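Local coordinates for USG-1 protein homolog (Pseudomonas aeruginosa, PDB 2HJS) that probably works as an NAD- or NADP-dependent oxidoreductase of the aspartate-semialdehyde dehydrogenase family, although its own reaction is not established, at residues G92-D97 with A124-S129; N155-L160 with T236-P241; L173-A178 with E187-D192; G272-G277 with Q291-V296. All coordinates share one frame; numbering follows the deposited sequence.

Contact 1 of 4, residues G92-D97 with A124-S129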
loop_
_atom_site.group_PDB
_atom_site.type_symbol
_atom_site.label_atom_id
_atom_site.label_comp_id
_atom_site.label_asym_id
_atom_site.label_seq_id
_atom_site.Cartn_x
_atom_site.Cartn_y
_atom_site.Cartn_z
ATOM N N GLY A 92 40.597 14.689 5.406
ATOM C CA GLY A 92 41.243 13.843 4.352
ATOM C C GLY A 92 40.463 12.565 4.181
ATOM O O GLY A 92 40.750 11.734 3.302
ATOM N N CYS A 93 39.425 12.437 5.000
ATOM C CA CYS A 93 38.651 11.236 5.061
ATOM C C CYS A 93 37.468 11.301 4.072
ATOM O O CYS A 93 36.678 12.247 4.096
ATOM C CB CYS A 93 38.227 11.018 6.530
ATOM S SG CYS A 93 36.985 9.660 6.733
ATOM N N SER A 94 37.358 10.305 3.188
ATOM C CA SER A 94 36.274 10.263 2.230
ATOM C C SER A 94 35.017 9.846 2.988
ATOM O O SER A 94 35.067 8.996 3.881
ATOM C CB SER A 94 36.560 9.253 1.125
ATOM O OG SER A 94 37.427 9.777 0.146
ATOM N N VAL A 95 33.890 10.443 2.648
ATOM C CA VAL A 95 32.682 10.213 3.431
ATOM C C VAL A 95 31.593 9.660 2.570
ATOM O O VAL A 95 31.303 10.199 1.490
ATOM C CB VAL A 95 32.220 11.509 4.136
ATOM C CG1 VAL A 95 30.890 11.307 4.852
ATOM C CG2 VAL A 95 33.278 11.970 5.117
ATOM N N ILE A 96 30.970 8.588 3.044
ATOM C CA ILE A 96 29.715 8.146 2.465
ATOM C C ILE A 96 28.615 8.347 3.512
ATOM O O ILE A 96 28.616 7.674 4.547
ATOM C CB ILE A 96 29.771 6.688 1.992
ATOM C CG1 ILE A 96 30.746 6.549 0.820
ATOM C CG2 ILE A 96 28.368 6.174 1.559
ATOM C CD1 ILE A 96 31.265 5.141 0.708
ATOM N N ASP A 97 27.699 9.279 3.247
ATOM C CA ASP A 97 26.685 9.650 4.216
ATOM C C ASP A 97 25.331 9.042 3.857
ATOM O O ASP A 97 24.776 9.352 2.821
ATOM C CB ASP A 97 26.562 11.178 4.269
ATOM C CG ASP A 97 25.456 11.659 5.225
ATOM O OD1 ASP A 97 25.052 10.896 6.138
ATOM O OD2 ASP A 97 24.978 12.810 5.049
ATOM N N ALA A 124 39.025 13.180 -4.944
ATOM C CA ALA A 124 39.266 12.632 -3.614
ATOM C C ALA A 124 40.011 13.635 -2.725
ATOM O O ALA A 124 40.936 14.282 -3.193
ATOM C CB ALA A 124 40.103 11.362 -3.741
ATOM N N PRO A 125 39.657 13.734 -1.427
ATOM C CA PRO A 125 38.589 13.050 -0.646
ATOM C C PRO A 125 37.136 13.270 -1.107
ATOM O O PRO A 125 36.730 14.393 -1.399
ATOM C CB PRO A 125 38.785 13.579 0.780
ATOM C CG PRO A 125 39.701 14.792 0.644
ATOM C CD PRO A 125 40.509 14.617 -0.585
ATOM N N PHE A 126 36.361 12.186 -1.174
ATOM C CA PHE A 126 34.994 12.248 -1.654
ATOM C C PHE A 126 34.029 12.608 -0.522
ATOM O O PHE A 126 34.320 12.414 0.664
ATOM C CB PHE A 126 34.595 10.930 -2.333
ATOM C CG PHE A 126 35.481 10.543 -3.504
ATOM C CD1 PHE A 126 35.182 10.969 -4.792
ATOM C CD2 PHE A 126 36.623 9.755 -3.312
ATOM C CE1 PHE A 126 35.985 10.609 -5.870
ATOM C CE2 PHE A 126 37.451 9.395 -4.393
ATOM C CZ PHE A 126 37.126 9.820 -5.672
ATOM N N LEU A 127 32.898 13.187 -0.893
ATOM C CA LEU A 127 31.799 13.363 0.036
ATOM C C LEU A 127 30.499 13.085 -0.708
ATOM O O LEU A 127 30.018 13.908 -1.499
ATOM C CB LEU A 127 31.841 14.754 0.681
ATOM C CG LEU A 127 30.623 15.196 1.506
ATOM C CD1 LEU A 127 30.305 14.213 2.643
ATOM C CD2 LEU A 127 30.819 16.609 2.050
ATOM N N LEU A 128 29.949 11.896 -0.473
ATOM C CA LEU A 128 28.850 11.389 -1.274
ATOM C C LEU A 128 27.746 10.968 -0.361
ATOM O O LEU A 128 27.998 10.630 0.795
ATOM C CB LEU A 128 29.295 10.162 -2.071
ATOM C CG LEU A 128 30.601 10.345 -2.848
ATOM C CD1 LEU A 128 31.209 9.003 -3.172
ATOM C CD2 LEU A 128 30.358 11.191 -4.091
ATOM N N SER A 129 26.523 10.965 -0.893
ATOM C CA SER A 129 25.384 10.414 -0.177
ATOM C C SER A 129 25.040 9.039 -0.735
ATOM O O SER A 129 25.076 8.805 -1.946
ATOM C CB SER A 129 24.153 11.338 -0.273
ATOM O OG SER A 129 24.391 12.572 0.389
HETATM O O HOH W 1 24.392 13.747 2.718
#
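The parallel pairing of strands 94-97 and 127-129, at one margin of the nucleotide-binding domain's sheet, begins where S94 meets F126. S94 OG, set beside its own backbone N (chi1 -80°), accepts F126 N at 2.9 Å in a nearly straight bond. The same oxygen lies at the edge of the phenyl ring, 3.6 Å from F126 CD2. V95 N then donates to F126 O at 2.8 Å. Further along, V95 O takes L128 N (2.9 Å), and L128 O takes D97 N (2.8 Å). This is the closing step of a beta-alpha-beta unit, strand 94-97, helix 112-115 and strand 127-129, in a Rossmann-type sheet. V95 and L127 lie side by side, L127 CD1 touching V95 CB at 3.6 Å, and helix 78-90 covers that face. On the other face I96 and L128 meet L333 of helix 317-336. Before the strands, P125 CB rests against G92 O, where G92 ends helix 78-90 in a Schellman motif. At the far end one water donates to both D97 OD2 and S129 OG, 2.6 Å from each; D97 OD1 is also held by S99 OG, and S129 OG by A107 O.

Contact 2 of 4, residues N155-L160 with T236-P241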
loop_
_atom_site.group_PDB
_atom_site.type_symbol
_atom_site.label_atom_id
_atom_site.label_comp_id
_atom_site.label_asym_id
_atom_site.label_seq_id
_atom_site.Cartn_x
_atom_site.Cartn_y
_atom_site.Cartn_z
ATOM N N ASN A 155 4.680 6.209 -11.244
ATOM C CA ASN A 155 3.915 6.240 -10.006
ATOM C C ASN A 155 4.487 5.237 -9.013
ATOM O O ASN A 155 4.718 4.082 -9.354
ATOM C CB ASN A 155 2.439 5.974 -10.244
ATOM C CG ASN A 155 1.572 6.354 -9.030
ATOM O OD1 ASN A 155 1.391 5.563 -8.078
ATOM N ND2 ASN A 155 1.058 7.559 -9.050
ATOM N N LEU A 156 4.758 5.713 -7.803
ATOM C CA LEU A 156 5.231 4.866 -6.722
ATOM C C LEU A 156 4.312 4.968 -5.512
ATOM O O LEU A 156 4.043 6.061 -5.018
ATOM C CB LEU A 156 6.659 5.241 -6.333
ATOM C CG LEU A 156 7.232 4.659 -5.037
ATOM C CD1 LEU A 156 7.432 3.113 -5.110
ATOM C CD2 LEU A 156 8.547 5.358 -4.714
ATOM N N THR A 157 3.816 3.823 -5.049
ATOM C CA THR A 157 3.200 3.738 -3.731
ATOM C C THR A 157 4.114 2.853 -2.886
ATOM O O THR A 157 4.227 1.658 -3.134
ATOM C CB THR A 157 1.795 3.119 -3.771
ATOM O OG1 THR A 157 0.958 3.894 -4.635
ATOM C CG2 THR A 157 1.174 3.085 -2.370
ATOM N N ALA A 158 4.758 3.436 -1.888
ATOM C CA ALA A 158 5.694 2.692 -1.074
ATOM C C ALA A 158 5.067 2.357 0.262
ATOM O O ALA A 158 4.617 3.257 0.966
ATOM C CB ALA A 158 6.973 3.510 -0.872
ATOM N N CYS A 159 5.007 1.076 0.601
ATOM C CA CYS A 159 4.501 0.638 1.906
ATOM C C CYS A 159 5.679 0.329 2.798
ATOM O O CYS A 159 6.406 -0.657 2.577
ATOM C CB CYS A 159 3.607 -0.580 1.762
ATOM S SG CYS A 159 2.161 -0.224 0.703
ATOM N N LEU A 160 5.888 1.197 3.781
ATOM C CA LEU A 160 7.085 1.170 4.603
ATOM C C LEU A 160 6.803 0.375 5.874
ATOM O O LEU A 160 5.735 0.510 6.463
ATOM C CB LEU A 160 7.503 2.606 4.970
ATOM C CG LEU A 160 8.462 3.354 4.028
ATOM C CD1 LEU A 160 7.968 3.420 2.645
ATOM C CD2 LEU A 160 8.762 4.792 4.530
ATOM N N THR A 236 3.958 8.265 -2.959
ATOM C CA THR A 236 3.224 8.183 -1.723
ATOM C C THR A 236 3.919 7.159 -0.831
ATOM O O THR A 236 4.137 6.013 -1.242
ATOM C CB THR A 236 1.775 7.741 -1.981
ATOM O OG1 THR A 236 1.201 8.622 -2.956
ATOM C CG2 THR A 236 0.945 7.803 -0.701
ATOM N N CYS A 237 4.278 7.571 0.381
ATOM C CA CYS A 237 4.781 6.617 1.369
ATOM C C CYS A 237 3.769 6.398 2.474
ATOM O O CYS A 237 3.380 7.330 3.184
ATOM C CB CYS A 237 6.124 7.054 1.957
ATOM S SG CYS A 237 7.411 7.069 0.709
ATOM N N ILE A 238 3.382 5.144 2.624
ATOM C CA ILE A 238 2.387 4.725 3.590
ATOM C C ILE A 238 3.123 3.951 4.672
ATOM O O ILE A 238 4.127 3.291 4.396
ATOM C CB ILE A 238 1.364 3.811 2.871
ATOM C CG1 ILE A 238 0.472 4.657 1.983
ATOM C CG2 ILE A 238 0.511 2.979 3.833
ATOM C CD1 ILE A 238 -0.118 3.773 0.876
ATOM N N GLN A 239 2.635 4.043 5.903
ATOM C CA GLN A 239 3.209 3.269 6.998
ATOM C C GLN A 239 2.384 1.992 7.225
ATOM O O GLN A 239 1.205 2.079 7.579
ATOM C CB GLN A 239 3.175 4.096 8.276
ATOM C CG GLN A 239 3.830 3.402 9.439
ATOM C CD GLN A 239 5.277 3.682 9.449
ATOM O OE1 GLN A 239 5.697 4.795 9.785
ATOM N NE2 GLN A 239 6.079 2.695 9.039
ATOM N N ALA A 240 2.992 0.821 7.029
ATOM C CA ALA A 240 2.264 -0.452 7.183
ATOM C C ALA A 240 2.586 -1.093 8.523
ATOM O O ALA A 240 3.682 -0.878 9.067
ATOM C CB ALA A 240 2.620 -1.418 6.033
ATOM N N PRO A 241 1.640 -1.884 9.079
ATOM C CA PRO A 241 2.004 -2.540 10.340
ATOM C C PRO A 241 2.867 -3.793 10.066
ATOM O O PRO A 241 2.422 -4.934 10.260
ATOM C CB PRO A 241 0.647 -2.891 10.947
ATOM C CG PRO A 241 -0.260 -3.112 9.716
ATOM C CD PRO A 241 0.272 -2.229 8.633
HETATM O O HOH W 2 1.848 7.766 -5.525
#
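L156 O accepts T236 N at 3.0 Å, the first of a run of backbone bonds between two parallel strands of the dimerisation domain. A water stands 2.8 Å from both L156 O and T236 OG1. A158 is gripped at both ends: its N gives to T236 O at 2.7 Å and its O takes I238 N, each nearly linear. I238 O in turn receives L160 N, and L160 O takes A240 N at 2.8 Å plus a weak bond from Q239 NE2 at 3.4 Å. Q239 CG stands anti to the backbone N (chi1 -176°) and the chain then bends, bringing the amide back toward that carbonyl; NE2 also makes a weak bond to S161 O. On the edge turned from strand 155-160, C237 N is satisfied by the carboxylate of E215. T157 OG1 is hydrogen-bonded to T157 OG1 of the second subunit, and within the chain T157 CG2 meets I238 CD1 at 3.6 Å. On the other face L160 CD1 packs on C237 CB at 4.1 Å. Strand 246-254 pairs with the far edge of strand 151-160. Helices 133-145 and 213-225 cover the face of A158, C237 and L160, and the second subunit packs on that of T157, C159, T236 and I238.

Contact 3 of 4, residues L173-A178 with E187-D192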
loop_
_atom_site.group_PDB
_atom_site.type_symbol
_atom_site.label_atom_id
_atom_site.label_comp_id
_atom_site.label_asym_id
_atom_site.label_seq_id
_atom_site.Cartn_x
_atom_site.Cartn_y
_atom_site.Cartn_z
ATOM N N LEU A 173 5.418 -1.126 17.536
ATOM C CA LEU A 173 4.503 -2.004 16.829
ATOM C C LEU A 173 4.244 -3.288 17.599
ATOM O O LEU A 173 3.086 -3.666 17.799
ATOM C CB LEU A 173 4.991 -2.317 15.409
ATOM C CG LEU A 173 4.045 -3.225 14.603
ATOM C CD1 LEU A 173 2.680 -2.541 14.302
ATOM C CD2 LEU A 173 4.702 -3.693 13.335
ATOM N N ALA A 174 5.318 -3.946 18.036
ATOM C CA ALA A 174 5.194 -5.178 18.824
ATOM C C ALA A 174 4.371 -4.957 20.103
ATOM O O ALA A 174 3.529 -5.783 20.456
ATOM C CB ALA A 174 6.585 -5.739 19.159
ATOM N N ARG A 175 4.613 -3.837 20.784
ATOM C CA ARG A 175 3.944 -3.524 22.055
ATOM C C ARG A 175 2.452 -3.234 21.857
ATOM O O ARG A 175 1.610 -3.779 22.567
ATOM C CB ARG A 175 4.642 -2.356 22.766
ATOM C CG ARG A 175 4.159 -2.123 24.190
ATOM C CD ARG A 175 4.824 -0.903 24.861
ATOM N NE ARG A 175 4.815 0.266 23.986
ATOM C CZ ARG A 175 3.786 1.103 23.842
ATOM N NH1 ARG A 175 2.657 0.921 24.527
ATOM N NH2 ARG A 175 3.888 2.127 22.992
ATOM N N GLN A 176 2.138 -2.381 20.882
ATOM C CA GLN A 176 0.749 -2.073 20.538
ATOM C C GLN A 176 0.002 -3.328 20.109
ATOM O O GLN A 176 -1.139 -3.523 20.510
ATOM C CB GLN A 176 0.673 -1.037 19.416
ATOM C CG GLN A 176 0.962 0.394 19.823
ATOM C CD GLN A 176 0.381 1.397 18.837
ATOM O OE1 GLN A 176 -0.476 1.053 18.015
ATOM N NE2 GLN A 176 0.838 2.646 18.914
ATOM N N THR A 177 0.646 -4.169 19.296
ATOM C CA THR A 177 -0.005 -5.372 18.778
ATOM C C THR A 177 -0.365 -6.294 19.937
ATOM O O THR A 177 -1.480 -6.820 19.985
ATOM C CB THR A 177 0.845 -6.113 17.706
ATOM O OG1 THR A 177 1.138 -5.227 16.616
ATOM C CG2 THR A 177 0.081 -7.293 17.141
ATOM N N ALA A 178 0.562 -6.439 20.886
ATOM C CA ALA A 178 0.373 -7.296 22.053
ATOM C C ALA A 178 -0.742 -6.789 22.967
ATOM O O ALA A 178 -1.606 -7.569 23.378
ATOM C CB ALA A 178 1.673 -7.423 22.823
ATOM N N GLU A 187 -1.984 2.140 24.522
ATOM C CA GLU A 187 -1.315 3.390 24.862
ATOM C C GLU A 187 -0.134 3.648 23.916
ATOM O O GLU A 187 0.948 3.076 24.095
ATOM C CB GLU A 187 -0.891 3.393 26.336
ATOM C CG GLU A 187 -2.025 3.795 27.295
ATOM C CD GLU A 187 -1.749 3.430 28.754
ATOM O OE1 GLU A 187 -2.626 3.699 29.614
ATOM O OE2 GLU A 187 -0.660 2.872 29.039
ATOM N N PRO A 188 -0.353 4.488 22.881
ATOM C CA PRO A 188 0.705 4.839 21.933
ATOM C C PRO A 188 1.758 5.740 22.577
ATOM O O PRO A 188 1.413 6.636 23.355
ATOM C CB PRO A 188 -0.046 5.595 20.822
ATOM C CG PRO A 188 -1.501 5.360 21.071
ATOM C CD PRO A 188 -1.626 5.152 22.539
ATOM N N ARG A 189 3.030 5.486 22.270
ATOM C CA ARG A 189 4.137 6.292 22.801
ATOM C C ARG A 189 4.901 7.042 21.701
ATOM O O ARG A 189 5.020 8.267 21.765
ATOM C CB ARG A 189 5.078 5.451 23.675
ATOM C CG ARG A 189 4.473 5.081 25.016
ATOM C CD ARG A 189 5.213 3.939 25.690
ATOM N NE ARG A 189 4.386 3.320 26.731
ATOM C CZ ARG A 189 4.695 2.205 27.392
ATOM N NH1 ARG A 189 5.829 1.560 27.135
ATOM N NH2 ARG A 189 3.866 1.729 28.315
ATOM N N LEU A 190 5.404 6.318 20.700
ATOM C CA LEU A 190 6.110 6.941 19.571
ATOM C C LEU A 190 5.136 7.682 18.629
ATOM O O LEU A 190 5.520 8.650 17.959
ATOM C CB LEU A 190 6.953 5.902 18.798
ATOM C CG LEU A 190 7.946 6.385 17.719
ATOM C CD1 LEU A 190 9.221 7.001 18.320
ATOM C CD2 LEU A 190 8.311 5.270 16.750
ATOM N N PHE A 191 3.886 7.210 18.585
ATOM C CA PHE A 191 2.809 7.847 17.825
ATOM C C PHE A 191 1.717 8.341 18.759
ATOM O O PHE A 191 1.721 8.028 19.952
ATOM C CB PHE A 191 2.198 6.849 16.850
ATOM C CG PHE A 191 3.157 6.349 15.836
ATOM C CD1 PHE A 191 4.057 5.339 16.151
ATOM C CD2 PHE A 191 3.168 6.892 14.558
ATOM C CE1 PHE A 191 4.949 4.871 15.208
ATOM C CE2 PHE A 191 4.060 6.428 13.598
ATOM C CZ PHE A 191 4.946 5.414 13.922
ATOM N N ASP A 192 0.780 9.112 18.215
ATOM C CA ASP A 192 -0.379 9.574 18.996
ATOM C C ASP A 192 -1.657 8.847 18.554
ATOM O O ASP A 192 -2.772 9.199 18.969
ATOM C CB ASP A 192 -0.531 11.109 18.926
ATOM C CG ASP A 192 -0.767 11.641 17.488
ATOM O OD1 ASP A 192 -0.408 10.974 16.472
ATOM O OD2 ASP A 192 -1.313 12.770 17.393
#
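R175 and R189 form a guanidinium-guanidinium stack where helix 167-181 of the dimerisation domain meets the loop that follows it. The two planes are 7° apart with their centres 3.8 Å from each other, although the side chains as a whole cross at about a right angle. R175 starts out extended, with CG anti to the backbone N, and bends only at chi3 (47°), which places NE. The tight part is the grip on E187 O: R175 NH1 donates to it at 2.8 Å with the oxygen close to the guanidinium plane, and NH2 adds a weak bond at 3.3 Å. Next to it Q176 NE2 lies 3.6 Å from P188 CB, the amide side chain crossing the proline ring. Both polar ends of Q176 are held, OE1 by I195 N and A196 N, NE2 by E172 OE2.

Outward the contact thins. R189 and E187 are exposed, and the E187 side chain points away from the helix, its OE2 standing 5.9 Å from R175 NH1. What probably makes the pairing of two positive groups tolerable is the acidic setting of R175: E172 forms a salt bridge to NH2 and E179 one to NH1. E172 also takes the backbone N of R189, tying the loop to the same helix. R189 lies across one face of the R175 group, its own chain extended from CG to NE. Within the stack R175 NH1 sits over the centre of the R189 guanidinium, 3.6 Å above its plane, while R189 CD approaches R175 NH2 to 3.5 Å.

Contact 4 of 4, residues G272-G277 with Q291-V296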
loop_
_atom_site.group_PDB
_atom_site.type_symbol
_atom_site.label_atom_id
_atom_site.label_comp_id
_atom_site.label_asym_id
_atom_site.label_seq_id
_atom_site.Cartn_x
_atom_site.Cartn_y
_atom_site.Cartn_z
ATOM N N GLY A 272 21.840 -8.928 -8.251
ATOM C CA GLY A 272 21.279 -8.225 -7.111
ATOM C C GLY A 272 19.771 -8.089 -7.182
ATOM O O GLY A 272 19.153 -7.642 -6.210
ATOM N N ILE A 273 19.183 -8.430 -8.340
ATOM C CA ILE A 273 17.732 -8.442 -8.510
ATOM C C ILE A 273 17.300 -9.891 -8.686
ATOM O O ILE A 273 17.912 -10.639 -9.455
ATOM C CB ILE A 273 17.270 -7.611 -9.732
ATOM C CG1 ILE A 273 17.449 -6.114 -9.483
ATOM C CG2 ILE A 273 15.808 -7.866 -10.033
ATOM C CD1 ILE A 273 17.252 -5.244 -10.748
ATOM N N GLU A 274 16.263 -10.295 -7.961
ATOM C CA GLU A 274 15.670 -11.610 -8.172
ATOM C C GLU A 274 14.270 -11.456 -8.768
ATOM O O GLU A 274 13.369 -10.894 -8.137
ATOM C CB GLU A 274 15.657 -12.422 -6.872
ATOM C CG GLU A 274 15.211 -13.884 -7.035
ATOM C CD GLU A 274 16.026 -14.677 -8.065
ATOM O OE1 GLU A 274 15.401 -15.317 -8.936
ATOM O OE2 GLU A 274 17.276 -14.674 -8.004
ATOM N N TRP A 275 14.107 -11.918 -10.002
ATOM C CA TRP A 275 12.830 -11.815 -10.682
ATOM C C TRP A 275 11.952 -12.995 -10.290
ATOM O O TRP A 275 12.396 -14.123 -10.324
ATOM C CB TRP A 275 12.975 -11.766 -12.208
ATOM C CG TRP A 275 11.600 -11.865 -12.891
ATOM C CD1 TRP A 275 10.588 -10.929 -12.845
ATOM C CD2 TRP A 275 11.087 -12.972 -13.647
ATOM N NE1 TRP A 275 9.497 -11.381 -13.557
ATOM C CE2 TRP A 275 9.769 -12.630 -14.051
ATOM C CE3 TRP A 275 11.615 -14.214 -14.039
ATOM C CZ2 TRP A 275 8.974 -13.482 -14.820
ATOM C CZ3 TRP A 275 10.819 -15.065 -14.801
ATOM C CH2 TRP A 275 9.512 -14.688 -15.192
ATOM N N VAL A 276 10.709 -12.716 -9.916
ATOM C CA VAL A 276 9.747 -13.761 -9.574
ATOM C C VAL A 276 8.584 -13.677 -10.560
ATOM O O VAL A 276 8.009 -12.605 -10.779
ATOM C CB VAL A 276 9.235 -13.631 -8.101
ATOM C CG1 VAL A 276 8.260 -14.781 -7.748
ATOM C CG2 VAL A 276 10.406 -13.581 -7.123
ATOM N N GLY A 277 8.261 -14.803 -11.181
ATOM C CA GLY A 277 7.159 -14.853 -12.144
ATOM C C GLY A 277 6.232 -16.019 -11.859
ATOM O O GLY A 277 6.084 -16.416 -10.706
ATOM N N GLN A 291 18.798 -10.758 3.540
ATOM C CA GLN A 291 19.589 -11.123 2.366
ATOM C C GLN A 291 19.736 -9.979 1.345
ATOM O O GLN A 291 19.135 -8.906 1.519
ATOM C CB GLN A 291 19.097 -12.467 1.780
ATOM C CG GLN A 291 17.643 -12.476 1.303
ATOM C CD GLN A 291 17.546 -11.747 0.008
ATOM O OE1 GLN A 291 18.117 -12.183 -0.995
ATOM N NE2 GLN A 291 16.875 -10.597 0.016
ATOM N N ASP A 292 20.531 -10.201 0.299
ATOM C CA ASP A 292 21.024 -9.119 -0.552
ATOM C C ASP A 292 20.176 -8.809 -1.776
ATOM O O ASP A 292 20.301 -7.724 -2.324
ATOM C CB ASP A 292 22.438 -9.409 -1.060
ATOM C CG ASP A 292 23.457 -9.616 0.061
ATOM O OD1 ASP A 292 23.141 -9.374 1.247
ATOM O OD2 ASP A 292 24.588 -10.035 -0.257
ATOM N N GLU A 293 19.359 -9.753 -2.237
ATOM C CA GLU A 293 18.575 -9.550 -3.446
ATOM C C GLU A 293 17.420 -8.588 -3.199
ATOM O O GLU A 293 16.758 -8.626 -2.164
ATOM C CB GLU A 293 18.001 -10.879 -3.974
ATOM C CG GLU A 293 19.052 -12.004 -4.133
ATOM C CD GLU A 293 20.114 -11.606 -5.124
ATOM O OE1 GLU A 293 19.755 -11.427 -6.306
ATOM O OE2 GLU A 293 21.288 -11.428 -4.717
ATOM N N THR A 294 17.178 -7.737 -4.179
ATOM C CA THR A 294 15.942 -6.988 -4.259
ATOM C C THR A 294 15.031 -7.830 -5.172
ATOM O O THR A 294 15.387 -8.134 -6.309
ATOM C CB THR A 294 16.229 -5.621 -4.856
ATOM O OG1 THR A 294 16.946 -4.845 -3.894
ATOM C CG2 THR A 294 14.965 -4.891 -5.257
ATOM N N TYR A 295 13.877 -8.222 -4.655
ATOM C CA TYR A 295 12.959 -9.115 -5.373
ATOM C C TYR A 295 11.931 -8.312 -6.165
ATOM O O TYR A 295 11.402 -7.339 -5.658
ATOM C CB TYR A 295 12.223 -9.987 -4.380
ATOM C CG TYR A 295 13.024 -11.129 -3.836
ATOM C CD1 TYR A 295 12.830 -12.414 -4.326
ATOM C CD2 TYR A 295 13.987 -10.935 -2.830
ATOM C CE1 TYR A 295 13.552 -13.495 -3.828
ATOM C CE2 TYR A 295 14.730 -12.016 -2.331
ATOM C CZ TYR A 295 14.500 -13.287 -2.846
ATOM O OH TYR A 295 15.197 -14.374 -2.379
ATOM N N VAL A 296 11.661 -8.718 -7.405
ATOM C CA VAL A 296 10.732 -7.991 -8.254
ATOM C C VAL A 296 9.746 -8.991 -8.848
ATOM O O VAL A 296 10.172 -9.975 -9.438
ATOM C CB VAL A 296 11.449 -7.246 -9.420
ATOM C CG1 VAL A 296 10.427 -6.394 -10.242
ATOM C CG2 VAL A 296 12.536 -6.362 -8.885
HETATM O O HOH W 3 21.513 -11.656 -8.503
#
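One face of the Y295 ring carries E274 CB in a CH-pi contact, 4.0 Å from the ring centroid and 21° off its normal. At the edge, in the ring plane, come V276 CG2, 3.9 Å from Y295 CD1, and the amide carbon of Q291. E274 has a second conformer, so its touch beyond CB is doubtful. On the indole of W275 G277 N sits over the centre of one face; V296 O meets the ring obliquely, 3.6 Å from W275 CD1, and helix 260-269 packs against the same side chain. Along the backbone, T294 N reaches G272 O at 2.8 Å, E274 trades bonds with T294 O and V296 N, and V276 N closes the run on V296 O. I273 CG2 and V296 CG2 touch at 3.8 Å on the face opposite Y295. Ahead of the strand, E293 folds back at chi2 (-61°), and a water bridges its OE1 and G272 N. Within its own segment Q291 holds the backbone of E293: NE2 gives to E293 O at 2.9 Å, on a lone pair, and OE1 takes E293 N at 3.0 Å. T294 OG1 turns to E140 and K320, outside the pair. The positive phi of G272 favours a glycine where the chain enters strand 273-275, which with helix 284-288 and strand 294-301 makes a beta-alpha-beta unit at the margin of the dimerisation domain's mixed sheet.

Contact 1 belongs to the nucleotide-binding domain and the other three to the dimerisation domain, so it stands apart: its centre is 31 Å from that of contact 2, 38 Å from contact 3 and 29 Å from contact 4. Contacts 2 and 4 lie at opposite margins of one mixed sheet, each joining an outermost strand to its neighbour, with centres 19 Å apart. Contact 3 is nested in the chain between the strands of contact 2 and touches it, L173 CD2 lying 3.8 Å from P241 C; both meet the second subunit, unlike contacts 1 and 4. A bound dioxane, probably from the crystallisation liquor, lies about 3 Å from G272 of contact 4.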